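Local coordinates for protein SVS_variant_AS1 (Streptomyces sp. CWA1, PDB 6TJA) that probably catalyses the metal-dependent cyclisation of geranylgeranyl diphosphate to the diterpene spiroviolene, as an engineered ancestral class I terpene cyclase, at residues L216-D227 with L268-L279; R303-R311 with D327-S335. One frame throughout, in Å; residues are numbered along the deposited sequence.

The two contacts come in series along the chain, and their centres lie about 16 Å apart. Contact 1 joins helix 211-231 to helix 258-283. Contact 2 follows, between the end of helix 289-309 and the loop that comes after it. Helices 258-283 and 289-309 are consecutive in the chain. The two contacts also touch: Asn305 of helix 289-309 packs against Ala224 and Asp227 of helix 211-231, and Ala306 packs on Asp227. Contact 1 is buried in the helical body of the terpene cyclase fold. Contact 2 is only partly buried. With the packing between them, the contacts link helices 258-283, 211-231 and 289-309 in turn, and the last of these to the C-terminal tail.

Contact 1 (L216-D227 with L268-L279); sequences LTEMAIMVAALD and LRDRILLRFLEL
The guanidinium of Arg269 has Val223 CG1 over one face, 3.5 Å from NE, and the carboxylate of Asp227 at its edge. Asp227 is gripped side-on by two nitrogens, one to each oxygen. Arg269 NH2 reaches the syn lone pair of Asp227 OD2 at 2.9 Å, almost straight (176°) and in the guanidinium plane. Arg269 NE meets Asp227 OD1 at 2.8 Å, but this bond is more bent and tilted out of that plane. Arg269 NH1 forms a salt bridge to Asp270 OD1, which completes a network with Asp227, and also hydrogen-bonds the carbonyl oxygen of Tyr14. A leucine in place of Arg269 would probably leave the buried Asp227 without its charge partner and cut the tie to Tyr14.

The Phe276 ring is met at its edge by Leu216 O, in plane, and by Met219 CB. Leu216 CD2 lies 3.8 Å from Phe276 CD2 and also rests on Leu279 CB.

Between these groups the packing is knobs-into-holes. Met219 sits among Ile272, Arg275, Phe276 and Leu279. Its chain bends at the sulfur (chi3 -85°), which carries CE to 3.8 Å from Leu279 CD2. Met219 SD lies 3.6 Å from CG of Arg275, whose guanidinium is paired with Asp356. Ile272 is the answering knob among Met219, Met222, Val223 and Leu226. Its CD1 meets Met222 CG at 3.8 Å. Leu226 CD1 packs on Leu268 CD1 and Arg269 CB.

Ile302 of helix 289-309 packs on Ala220 and Val223. The axes of segments 216-227 and 268-279 come within 9.4 Å and run roughly antiparallel, crossing at -151°. This is a buried helix pair of the all-helical class I terpene cyclase fold, and the last turn of helix 211-231 begins a sequence that fits the family's metal-binding NSE motif.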
loop_
_atom_site.group_PDB
_atom_site.type_symbol
_atom_site.label_atom_id
_atom_site.label_comp_id
_atom_site.label_asym_id
_atom_site.label_seq_id
_atom_site.Cartn_x
_atom_site.Cartn_y
_atom_site.Cartn_z
ATOM N N LEU A 216 12.654 -7.041 11.166
ATOM C CA LEU A 216 13.965 -6.321 11.186
ATOM C C LEU A 216 13.787 -5.027 10.406
ATOM O O LEU A 216 14.338 -4.026 10.812
ATOM C CB LEU A 216 15.065 -7.188 10.543
ATOM C CG LEU A 216 15.609 -8.303 11.427
ATOM C CD1 LEU A 216 16.502 -9.253 10.623
ATOM C CD2 LEU A 216 16.389 -7.739 12.613
ATOM N N THR A 217 13.001 -5.056 9.332
ATOM C CA THR A 217 12.784 -3.877 8.470
ATOM C C THR A 217 11.976 -2.835 9.269
ATOM O O THR A 217 12.374 -1.632 9.318
ATOM C CB THR A 217 12.132 -4.278 7.142
ATOM O OG1 THR A 217 12.960 -5.205 6.426
ATOM C CG2 THR A 217 11.891 -3.060 6.276
ATOM N N GLU A 218 10.878 -3.270 9.887
ATOM C CA GLU A 218 10.043 -2.377 10.718
ATOM C C GLU A 218 10.913 -1.775 11.831
ATOM O O GLU A 218 10.821 -0.569 12.055
ATOM C CB GLU A 218 8.821 -3.143 11.192
ATOM C CG GLU A 218 7.770 -3.324 10.113
ATOM C CD GLU A 218 6.375 -3.545 10.662
ATOM O OE1 GLU A 218 6.269 -3.782 11.890
ATOM O OE2 GLU A 218 5.389 -3.489 9.874
ATOM N N MET A 219 11.793 -2.562 12.445
ATOM C CA MET A 219 12.585 -2.085 13.593
ATOM C C MET A 219 13.558 -1.036 13.086
ATOM O O MET A 219 13.709 0.032 13.753
ATOM C CB MET A 219 13.301 -3.239 14.296
ATOM C CG MET A 219 12.305 -3.986 15.168
ATOM S SD MET A 219 12.942 -5.117 16.372
ATOM C CE MET A 219 13.131 -6.570 15.334
ATOM N N ALA A 220 14.183 -1.308 11.945
ATOM C CA ALA A 220 15.128 -0.357 11.345
ATOM C C ALA A 220 14.383 0.956 11.128
ATOM O O ALA A 220 14.940 2.033 11.443
ATOM C CB ALA A 220 15.692 -0.916 10.073
ATOM N N ILE A 221 13.161 0.863 10.588
ATOM C CA ILE A 221 12.318 2.036 10.223
ATOM C C ILE A 221 11.935 2.791 11.494
ATOM O O ILE A 221 12.027 4.015 11.482
ATOM C CB ILE A 221 11.108 1.595 9.390
ATOM C CG1 ILE A 221 11.563 1.174 7.999
ATOM C CG2 ILE A 221 10.033 2.671 9.308
ATOM C CD1 ILE A 221 10.474 0.478 7.216
ATOM N N MET A 222 11.582 2.080 12.558
ATOM C CA MET A 222 11.079 2.667 13.815
ATOM C C MET A 222 12.227 3.383 14.518
ATOM O O MET A 222 11.991 4.460 15.048
ATOM C CB MET A 222 10.474 1.601 14.725
ATOM C CG MET A 222 9.664 2.193 15.894
ATOM S SD MET A 222 8.137 3.041 15.355
ATOM C CE MET A 222 7.060 1.627 15.380
ATOM N N VAL A 223 13.445 2.847 14.487
ATOM C CA VAL A 223 14.609 3.516 15.135
ATOM C C VAL A 223 14.923 4.792 14.352
ATOM O O VAL A 223 15.084 5.843 15.006
ATOM C CB VAL A 223 15.839 2.608 15.248
ATOM C CG1 VAL A 223 17.040 3.393 15.773
ATOM C CG2 VAL A 223 15.556 1.386 16.112
ATOM N N ALA A 224 14.958 4.716 13.015
ATOM C CA ALA A 224 15.225 5.873 12.124
ATOM C C ALA A 224 14.174 6.963 12.355
ATOM O O ALA A 224 14.546 8.149 12.370
ATOM C CB ALA A 224 15.219 5.469 10.661
ATOM N N ALA A 225 12.901 6.579 12.441
ATOM C CA ALA A 225 11.774 7.490 12.744
ATOM C C ALA A 225 12.015 8.209 14.078
ATOM O O ALA A 225 11.820 9.401 14.153
ATOM C CB ALA A 225 10.476 6.724 12.792
ATOM N N LEU A 226 12.359 7.486 15.125
ATOM C CA LEU A 226 12.511 8.054 16.493
ATOM C C LEU A 226 13.817 8.852 16.543
ATOM O O LEU A 226 13.881 9.849 17.269
ATOM C CB LEU A 226 12.489 6.905 17.505
ATOM C CG LEU A 226 11.162 6.170 17.674
ATOM C CD1 LEU A 226 11.325 5.061 18.688
ATOM C CD2 LEU A 226 10.050 7.099 18.102
ATOM N N ASP A 227 14.835 8.440 15.787
ATOM C CA ASP A 227 16.045 9.282 15.598
ATOM C C ASP A 227 15.613 10.577 14.898
ATOM O O ASP A 227 16.063 11.640 15.331
ATOM C CB ASP A 227 17.189 8.486 14.952
ATOM C CG ASP A 227 17.788 7.479 15.921
ATOM O OD1 ASP A 227 17.404 7.506 17.114
ATOM O OD2 ASP A 227 18.583 6.649 15.487
ATOM N N LEU A 268 12.769 3.711 25.232
ATOM C CA LEU A 268 12.039 2.854 24.361
ATOM C C LEU A 268 12.683 2.657 22.977
ATOM O O LEU A 268 12.602 1.615 22.434
ATOM C CB LEU A 268 10.569 3.218 24.327
ATOM C CG LEU A 268 10.165 4.544 23.771
ATOM C CD1 LEU A 268 10.188 4.493 22.272
ATOM C CD2 LEU A 268 8.808 4.916 24.295
ATOM N N ARG A 269 13.359 3.664 22.477
ATOM C CA ARG A 269 14.049 3.643 21.155
ATOM C C ARG A 269 15.214 2.659 21.264
ATOM O O ARG A 269 15.372 1.796 20.378
ATOM C CB ARG A 269 14.451 5.077 20.767
ATOM C CG ARG A 269 15.292 5.219 19.504
ATOM C CD ARG A 269 16.748 5.039 19.840
ATOM N NE ARG A 269 17.659 5.249 18.719
ATOM C CZ ARG A 269 18.898 4.784 18.683
ATOM N NH1 ARG A 269 19.372 4.075 19.694
ATOM N NH2 ARG A 269 19.658 5.019 17.631
ATOM N N ASP A 270 15.957 2.748 22.363
ATOM C CA ASP A 270 17.105 1.863 22.653
ATOM C C ASP A 270 16.614 0.414 22.818
ATOM O O ASP A 270 17.266 -0.500 22.310
ATOM C CB ASP A 270 17.857 2.375 23.874
ATOM C CG ASP A 270 18.727 3.599 23.633
ATOM O OD1 ASP A 270 18.798 4.086 22.486
ATOM O OD2 ASP A 270 19.301 4.068 24.616
ATOM N N ARG A 271 15.474 0.207 23.465
ATOM C CA ARG A 271 14.907 -1.149 23.618
ATOM C C ARG A 271 14.665 -1.728 22.211
ATOM O O ARG A 271 15.011 -2.895 21.984
ATOM C CB ARG A 271 13.667 -1.083 24.513
ATOM C CG ARG A 271 12.938 -2.413 24.577
ATOM C CD ARG A 271 11.635 -2.420 25.344
ATOM N NE ARG A 271 11.708 -1.843 26.679
ATOM C CZ ARG A 271 10.987 -2.264 27.717
ATOM N NH1 ARG A 271 10.234 -3.330 27.614
ATOM N NH2 ARG A 271 11.066 -1.648 28.875
ATOM N N ILE A 272 14.117 -0.941 21.279
ATOM C CA ILE A 272 13.785 -1.418 19.907
ATOM C C ILE A 272 15.094 -1.716 19.160
ATOM O O ILE A 272 15.156 -2.756 18.486
ATOM C CB ILE A 272 12.896 -0.418 19.151
ATOM C CG1 ILE A 272 11.547 -0.230 19.837
ATOM C CG2 ILE A 272 12.705 -0.853 17.713
ATOM C CD1 ILE A 272 10.756 0.959 19.314
ATOM N N LEU A 273 16.127 -0.883 19.297
ATOM C CA LEU A 273 17.419 -1.156 18.613
ATOM C C LEU A 273 18.050 -2.443 19.165
ATOM O O LEU A 273 18.533 -3.220 18.370
ATOM C CB LEU A 273 18.369 0.029 18.755
ATOM C CG LEU A 273 19.680 -0.138 17.996
ATOM C CD1 LEU A 273 19.426 -0.527 16.543
ATOM C CD2 LEU A 273 20.467 1.143 18.075
ATOM N N LEU A 274 17.984 -2.690 20.467
ATOM C CA LEU A 274 18.482 -3.955 21.081
ATOM C C LEU A 274 17.739 -5.178 20.519
ATOM O O LEU A 274 18.390 -6.196 20.230
ATOM C CB LEU A 274 18.313 -3.887 22.599
ATOM C CG LEU A 274 19.615 -3.872 23.399
ATOM C CD1 LEU A 274 20.626 -2.874 22.846
ATOM C CD2 LEU A 274 19.316 -3.559 24.851
ATOM N N ARG A 275 16.419 -5.114 20.393
ATOM C CA ARG A 275 15.698 -6.244 19.792
ATOM C C ARG A 275 16.141 -6.379 18.325
ATOM O O ARG A 275 16.381 -7.494 17.903
ATOM C CB ARG A 275 14.193 -6.095 19.974
ATOM C CG ARG A 275 13.419 -7.209 19.295
ATOM C CD ARG A 275 13.835 -8.601 19.717
ATOM N NE ARG A 275 13.053 -9.577 18.980
ATOM C CZ ARG A 275 13.406 -10.838 18.779
ATOM N NH1 ARG A 275 14.531 -11.315 19.268
ATOM N NH2 ARG A 275 12.640 -11.623 18.065
ATOM N N PHE A 276 16.335 -5.294 17.615
ATOM C CA PHE A 276 16.795 -5.382 16.251
ATOM C C PHE A 276 18.162 -6.087 16.166
ATOM O O PHE A 276 18.346 -6.915 15.362
ATOM C CB PHE A 276 16.818 -4.014 15.576
ATOM C CG PHE A 276 17.607 -3.979 14.306
ATOM C CD1 PHE A 276 18.955 -3.887 14.335
ATOM C CD2 PHE A 276 16.982 -4.025 13.088
ATOM C CE1 PHE A 276 19.676 -3.898 13.199
ATOM C CE2 PHE A 276 17.696 -4.009 11.943
ATOM C CZ PHE A 276 19.053 -3.951 12.002
ATOM N N LEU A 277 19.087 -5.747 17.035
ATOM C CA LEU A 277 20.388 -6.356 17.039
ATOM C C LEU A 277 20.310 -7.834 17.378
ATOM O O LEU A 277 20.983 -8.633 16.786
ATOM C CB LEU A 277 21.334 -5.633 17.982
ATOM C CG LEU A 277 21.617 -4.187 17.661
ATOM C CD1 LEU A 277 22.195 -3.487 18.840
ATOM C CD2 LEU A 277 22.449 -4.004 16.433
ATOM N N GLU A 278 19.476 -8.153 18.344
ATOM C CA GLU A 278 19.277 -9.516 18.748
ATOM C C GLU A 278 18.683 -10.336 17.608
ATOM O O GLU A 278 19.238 -11.325 17.251
ATOM C CB GLU A 278 18.490 -9.604 20.052
ATOM C CG GLU A 278 18.013 -10.985 20.401
ATOM C CD GLU A 278 17.135 -11.051 21.639
ATOM O OE1 GLU A 278 16.033 -10.513 21.669
ATOM O OE2 GLU A 278 17.541 -11.674 22.604
ATOM N N LEU A 279 17.600 -9.888 16.999
ATOM C CA LEU A 279 17.005 -10.661 15.864
ATOM C C LEU A 279 17.998 -10.726 14.691
ATOM O O LEU A 279 18.066 -11.747 13.992
ATOM C CB LEU A 279 15.689 -10.004 15.461
ATOM C CG LEU A 279 14.915 -10.730 14.363
ATOM C CD1 LEU A 279 14.782 -12.221 14.650
ATOM C CD2 LEU A 279 13.551 -10.120 14.198
#

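Contact 2 (R303-R311 with D327-S335); sequences RGNAEWGLR and DAPLTWAES
Leu330 and Trp332 of the tail form the apolar centre against Ala306 and Leu310 of the preceding helix. Here an irregular, extended stretch of the C-terminal tail packs on the end of helix 289-309 of the all-helical terpene cyclase fold, and an arginine-tryptophan cation-pi stack lies beside the apolar centre. Leu330 CD2 touches Leu310 CB at 3.9 Å, and Leu310 CD1 reaches Trp332 CH2. Ala306 CB meets the edge of the indole at CZ3. Leu330 CD1 points to the aliphatic part of Glu307, 3.5 Å from its CG.

Farther out, the guanidinium of Arg303 lies over one face of Trp332. The two planes are 19° apart, and Arg303 CZ stands 3.8 Å from the centroid of the six-membered ring. The Arg303 chain bends at chi2 (46°), which brings the guanidinium over the ring. Arg303 NH2 and Trp332 NE1 are both donors, so their closeness belongs to the stack and is not a hydrogen bond.

Glu307 OE1 helps hold the rotation of that guanidinium. It takes hydrogen bonds from both Arg303 NE, at 2.8 Å, and Arg303 NH2, nearly in the guanidinium plane. Ser19 OG also bonds Glu307 OE1, and Arg303 NH1 bonds the carbonyl oxygen of Cys15. The arginine thus joins helix, tail and N-terminal loop. Ala333 adds backbone hydrogen bonds to Ile13 in that loop.

The polar edge is Arg311. Leu330 CG and CD1 lie over one face of its guanidinium. A long salt bridge of 3.6 Å links Arg311 NH2 to Glu307 OE2. The tail near Asp327 and Ala328 is poorly ordered. There Arg311 NH1 makes a weak hydrogen bond of 3.3 Å to Ala328 O, which lies near the guanidinium plane.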
loop_
_atom_site.group_PDB
_atom_site.type_symbol
_atom_site.label_atom_id
_atom_site.label_comp_id
_atom_site.label_asym_id
_atom_site.label_seq_id
_atom_site.Cartn_x
_atom_site.Cartn_y
_atom_site.Cartn_z
ATOM N N ARG A 303 22.278 3.697 11.217
ATOM C CA ARG A 303 23.483 4.504 11.550
ATOM C C ARG A 303 23.555 5.765 10.685
ATOM O O ARG A 303 23.773 6.862 11.234
ATOM C CB ARG A 303 24.753 3.678 11.320
ATOM C CG ARG A 303 26.046 4.407 11.668
ATOM C CD ARG A 303 26.009 5.147 12.997
ATOM N NE ARG A 303 27.300 5.776 13.132
ATOM C CZ ARG A 303 28.176 5.539 14.104
ATOM N NH1 ARG A 303 27.880 4.740 15.120
ATOM N NH2 ARG A 303 29.344 6.145 14.077
ATOM N N GLY A 304 23.406 5.615 9.378
ATOM C CA GLY A 304 23.487 6.738 8.421
ATOM C C GLY A 304 22.404 7.769 8.680
ATOM O O GLY A 304 22.704 8.993 8.679
ATOM N N ASN A 305 21.161 7.326 8.867
ATOM C CA ASN A 305 20.077 8.231 9.312
ATOM C C ASN A 305 20.508 9.010 10.558
ATOM O O ASN A 305 20.370 10.263 10.574
ATOM C CB ASN A 305 18.806 7.466 9.616
ATOM C CG ASN A 305 17.713 8.406 10.053
ATOM O OD1 ASN A 305 17.136 9.082 9.209
ATOM N ND2 ASN A 305 17.462 8.459 11.350
ATOM N N ALA A 306 21.004 8.336 11.585
ATOM C CA ALA A 306 21.395 9.012 12.851
ATOM C C ALA A 306 22.544 9.998 12.588
ATOM O O ALA A 306 22.487 11.152 13.062
ATOM C CB ALA A 306 21.757 7.993 13.894
ATOM N N GLU A 307 23.536 9.575 11.813
ATOM C CA GLU A 307 24.813 10.315 11.619
ATOM C C GLU A 307 24.523 11.525 10.728
ATOM O O GLU A 307 24.900 12.637 11.102
ATOM C CB GLU A 307 25.908 9.399 11.034
ATOM C CG GLU A 307 27.301 9.952 11.212
ATOM C CD GLU A 307 28.460 8.990 11.011
ATOM O OE1 GLU A 307 28.472 7.914 11.662
ATOM O OE2 GLU A 307 29.373 9.333 10.226
ATOM N N TRP A 308 23.862 11.321 9.592
ATOM C CA TRP A 308 23.457 12.433 8.685
ATOM C C TRP A 308 22.686 13.489 9.496
ATOM O O TRP A 308 22.970 14.678 9.308
ATOM C CB TRP A 308 22.659 11.916 7.479
ATOM C CG TRP A 308 21.925 12.973 6.716
ATOM C CD1 TRP A 308 22.327 13.610 5.582
ATOM C CD2 TRP A 308 20.640 13.513 7.051
ATOM N NE1 TRP A 308 21.375 14.506 5.188
ATOM C CE2 TRP A 308 20.321 14.459 6.059
ATOM C CE3 TRP A 308 19.721 13.271 8.077
ATOM C CZ2 TRP A 308 19.123 15.186 6.081
ATOM C CZ3 TRP A 308 18.533 13.978 8.091
ATOM C CH2 TRP A 308 18.248 14.938 7.115
ATOM N N GLY A 309 21.787 13.056 10.387
ATOM C CA GLY A 309 21.080 13.907 11.365
ATOM C C GLY A 309 22.003 14.839 12.149
ATOM O O GLY A 309 21.694 16.036 12.221
ATOM N N LEU A 310 23.110 14.336 12.704
ATOM C CA LEU A 310 24.039 15.148 13.541
ATOM C C LEU A 310 24.997 16.031 12.704
ATOM O O LEU A 310 25.785 16.748 13.342
ATOM C CB LEU A 310 24.834 14.198 14.436
ATOM C CG LEU A 310 24.033 13.320 15.394
ATOM C CD1 LEU A 310 24.918 12.210 15.929
ATOM C CD2 LEU A 310 23.436 14.129 16.537
ATOM N N ARG A 311 24.932 16.019 11.361
ATOM C CA ARG A 311 25.760 16.855 10.434
ATOM C C ARG A 311 24.881 17.587 9.397
ATOM O O ARG A 311 24.178 18.567 9.762
ATOM C CB ARG A 311 26.758 15.975 9.662
ATOM C CG ARG A 311 27.451 14.885 10.475
ATOM C CD ARG A 311 28.319 13.983 9.606
ATOM N NE ARG A 311 29.135 13.016 10.346
ATOM C CZ ARG A 311 30.291 13.280 10.977
ATOM N NH1 ARG A 311 30.801 14.502 10.987
ATOM N NH2 ARG A 311 30.933 12.315 11.616
ATOM N N ASP A 327 32.520 16.754 9.234
ATOM C CA ASP A 327 33.961 16.923 9.574
ATOM C C ASP A 327 34.190 16.512 11.039
ATOM O O ASP A 327 34.875 15.483 11.260
ATOM C CB ASP A 327 34.414 18.361 9.277
ATOM C CG ASP A 327 35.894 18.641 9.508
ATOM O OD1 ASP A 327 36.673 18.523 8.537
ATOM O OD2 ASP A 327 36.252 19.007 10.650
ATOM N N ALA A 328 33.601 17.267 11.983
ATOM C CA ALA A 328 33.844 17.240 13.452
ATOM C C ALA A 328 33.655 15.836 14.037
ATOM O O ALA A 328 32.819 15.060 13.568
ATOM C CB ALA A 328 32.933 18.242 14.133
ATOM N N PRO A 329 34.441 15.457 15.077
ATOM C CA PRO A 329 34.172 14.234 15.837
ATOM C C PRO A 329 32.755 14.249 16.438
ATOM O O PRO A 329 32.371 15.258 17.012
ATOM C CB PRO A 329 35.237 14.206 16.954
ATOM C CG PRO A 329 36.329 15.153 16.474
ATOM C CD PRO A 329 35.645 16.158 15.563
ATOM N N LEU A 330 32.009 13.157 16.234
ATOM C CA LEU A 330 30.712 12.861 16.898
ATOM C C LEU A 330 30.974 11.983 18.125
ATOM O O LEU A 330 31.867 11.096 18.051
ATOM C CB LEU A 330 29.782 12.134 15.924
ATOM C CG LEU A 330 29.394 12.893 14.658
ATOM C CD1 LEU A 330 28.535 12.014 13.769
ATOM C CD2 LEU A 330 28.680 14.203 14.979
ATOM N N THR A 331 30.221 12.220 19.203
ATOM C CA THR A 331 30.132 11.336 20.398
ATOM C C THR A 331 28.881 10.452 20.264
ATOM O O THR A 331 27.804 10.963 19.935
ATOM C CB THR A 331 30.165 12.150 21.701
ATOM O OG1 THR A 331 29.142 13.148 21.655
ATOM C CG2 THR A 331 31.511 12.805 21.945
ATOM N N TRP A 332 29.046 9.162 20.517
ATOM C CA TRP A 332 27.958 8.163 20.644
ATOM C C TRP A 332 27.914 7.591 22.059
ATOM O O TRP A 332 28.992 7.451 22.648
ATOM C CB TRP A 332 28.184 7.050 19.634
ATOM C CG TRP A 332 28.320 7.592 18.253
ATOM C CD1 TRP A 332 29.479 7.972 17.648
ATOM C CD2 TRP A 332 27.256 7.839 17.317
ATOM N NE1 TRP A 332 29.206 8.442 16.396
ATOM C CE2 TRP A 332 27.859 8.365 16.156
ATOM C CE3 TRP A 332 25.872 7.639 17.328
ATOM C CZ2 TRP A 332 27.119 8.708 15.023
ATOM C CZ3 TRP A 332 25.140 7.993 16.217
ATOM C CH2 TRP A 332 25.754 8.518 15.077
ATOM N N ALA A 333 26.713 7.211 22.526
ATOM C CA ALA A 333 26.488 6.422 23.761
ATOM C C ALA A 333 27.095 5.040 23.551
ATOM O O ALA A 333 26.834 4.456 22.492
ATOM C CB ALA A 333 25.016 6.310 24.091
ATOM N N GLU A 334 27.806 4.533 24.553
ATOM C CA GLU A 334 28.486 3.219 24.519
ATOM C C GLU A 334 27.502 2.119 24.938
ATOM O O GLU A 334 27.646 0.980 24.443
ATOM C CB GLU A 334 29.721 3.295 25.420
ATOM C CG GLU A 334 30.563 2.037 25.415
ATOM C CD GLU A 334 31.771 2.146 26.327
ATOM O OE1 GLU A 334 32.175 3.301 26.632
ATOM O OE2 GLU A 334 32.298 1.084 26.740
ATOM N N SER A 335 26.531 2.438 25.794
ATOM C CA SER A 335 25.511 1.489 26.325
ATOM C C SER A 335 24.111 1.982 25.986
ATOM O O SER A 335 23.891 3.190 25.889
ATOM C CB SER A 335 25.635 1.336 27.823
ATOM O OG SER A 335 26.989 1.200 28.221
#